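Local coordinates for protein 2-aminomuconate 6-semialdehyde dehydrogenase (Burkholderia cenocepacia, PDB 4U3W) that probably oxidises 2-aminomuconate 6-semialdehyde to 2-aminomuconate with a nicotinamide cofactor, as a member of the aldehyde dehydrogenase family, at residues 101-104 with 105-109. Sequence-based numbering, arbitrary orientation.
Sequences EFVA and AEVAD
Ala-104 and Ala-105, midway along helix 99-110, meet the turns on either side of them almost entirely through main chain. Ala-104 O accepts a hydrogen bond from Ala-108 N at 2.9 Å, and CB of Ala-108 lies 3.3 Å from O of Ala-104. Ala-105 N binds Glu-101 O at 3.1 Å, while the methyl CB of Ala-105 rests 3.6 Å from that same oxygen of Glu-101. Glu-106 N bonds to Phe-102 O at 3.0 Å, and Asp-109 N to Ala-105 O carries the pattern one step further.

Val-103 and Val-107, one turn apart, join twice, through the backbone and through their side chains. N of Val-107 donates a hydrogen bond to O of Val-103 at 2.9 Å, and the two isopropyl groups run alongside each other off the same flank of the helix. Both set CG1 anti to the backbone N (chi1 172°), which turns CG2 of Val-107 back toward the preceding turn: it lies 4.2 Å from CG1 of Val-103 and only 3.2 Å from the O of Val-103.

Outward, Ala-105 touches Ser-203 and Leu-207 of helix 203-214, whereas Val-103 meets Ile-122 and Val-107 meets Ala-117 of helix 114-138. The buried carboxylate of Glu-106 is held by Leu-176 N and Ser-204 OG.

Four successive i to i+4 bonds thus engage the carbonyls of 101-104 and the N-H groups of 105-108, and leave side chains to join this regular alpha-helix to its neighbours: the methyl of Ala-105 and the valine branches by van der Waals contact, Glu-106 by hydrogen bonds.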
loop_
_atom_site.group_PDB
_atom_site.type_symbol
_atom_site.label_atom_id
_atom_site.label_comp_id
_atom_site.label_asym_id
_atom_site.label_seq_id
_atom_site.Cartn_x
_atom_site.Cartn_y
_atom_site.Cartn_z
ATOM N N GLU A 101 -28.808 3.228 28.912
ATOM C CA GLU A 101 -28.969 1.846 29.344
ATOM C C GLU A 101 -27.660 1.077 29.283
ATOM O O GLU A 101 -27.410 0.234 30.116
ATOM C CB GLU A 101 -29.982 1.098 28.457
ATOM C CG GLU A 101 -31.430 1.397 28.719
ATOM C CD GLU A 101 -32.320 0.557 27.831
ATOM O OE1 GLU A 101 -32.479 -0.647 28.121
ATOM O OE2 GLU A 101 -32.818 1.080 26.817
ATOM N N PHE A 102 -26.888 1.271 28.211
ATOM C CA PHE A 102 -25.629 0.549 28.064
ATOM C C PHE A 102 -24.695 0.950 29.173
ATOM O O PHE A 102 -24.046 0.106 29.794
ATOM C CB PHE A 102 -24.992 0.825 26.692
ATOM C CG PHE A 102 -25.456 -0.134 25.621
ATOM C CD1 PHE A 102 -26.625 0.100 24.892
ATOM C CD2 PHE A 102 -24.743 -1.305 25.378
ATOM C CE1 PHE A 102 -27.062 -0.831 23.952
ATOM C CE2 PHE A 102 -25.189 -2.259 24.424
ATOM C CZ PHE A 102 -26.321 -2.017 23.715
ATOM N N VAL A 103 -24.657 2.256 29.439
ATOM C CA VAL A 103 -23.859 2.782 30.534
ATOM C C VAL A 103 -24.243 2.137 31.846
ATOM O O VAL A 103 -23.383 1.677 32.595
ATOM C CB VAL A 103 -24.000 4.335 30.618
ATOM C CG1 VAL A 103 -23.318 4.882 31.888
ATOM C CG2 VAL A 103 -23.365 4.955 29.352
ATOM N N ALA A 104 -25.529 2.080 32.150
ATOM C CA ALA A 104 -25.963 1.558 33.456
ATOM C C ALA A 104 -25.656 0.043 33.626
ATOM O O ALA A 104 -25.315 -0.406 34.711
ATOM C CB ALA A 104 -27.466 1.814 33.644
ATOM N N ALA A 105 -25.783 -0.718 32.538
ATOM C CA ALA A 105 -25.464 -2.149 32.538
ATOM C C ALA A 105 -23.960 -2.338 32.799
ATOM O O ALA A 105 -23.561 -3.143 33.625
ATOM C CB ALA A 105 -25.861 -2.784 31.186
ATOM N N GLU A 106 -23.131 -1.554 32.112
ATOM C CA GLU A 106 -21.698 -1.673 32.253
ATOM C C GLU A 106 -21.273 -1.307 33.674
ATOM O O GLU A 106 -20.492 -2.036 34.302
ATOM C CB GLU A 106 -20.980 -0.768 31.236
ATOM C CG GLU A 106 -19.514 -1.114 31.014
ATOM C CD GLU A 106 -19.338 -2.343 30.096
ATOM O OE1 GLU A 106 -20.218 -3.216 30.070
ATOM O OE2 GLU A 106 -18.318 -2.434 29.395
ATOM N N VAL A 107 -21.790 -0.185 34.184
ATOM C CA VAL A 107 -21.541 0.224 35.571
ATOM C C VAL A 107 -22.005 -0.844 36.590
ATOM O O VAL A 107 -21.292 -1.151 37.575
ATOM C CB VAL A 107 -22.255 1.575 35.875
ATOM C CG1 VAL A 107 -22.170 1.897 37.326
ATOM C CG2 VAL A 107 -21.612 2.718 35.009
ATOM N N ALA A 108 -23.183 -1.414 36.362
ATOM C CA ALA A 108 -23.713 -2.394 37.337
ATOM C C ALA A 108 -22.812 -3.632 37.425
ATOM O O ALA A 108 -22.527 -4.111 38.531
ATOM C CB ALA A 108 -25.143 -2.795 36.968
ATOM N N ASP A 109 -22.344 -4.133 36.263
ATOM C CA ASP A 109 -21.452 -5.293 36.190
ATOM C C ASP A 109 -20.043 -5.042 36.732
ATOM O O ASP A 109 -19.450 -5.928 37.355
ATOM C CB ASP A 109 -21.321 -5.768 34.737
ATOM C CG ASP A 109 -22.494 -6.632 34.277
ATOM O OD1 ASP A 109 -23.508 -6.779 35.010
ATOM O OD2 ASP A 109 -22.413 -7.089 33.111
#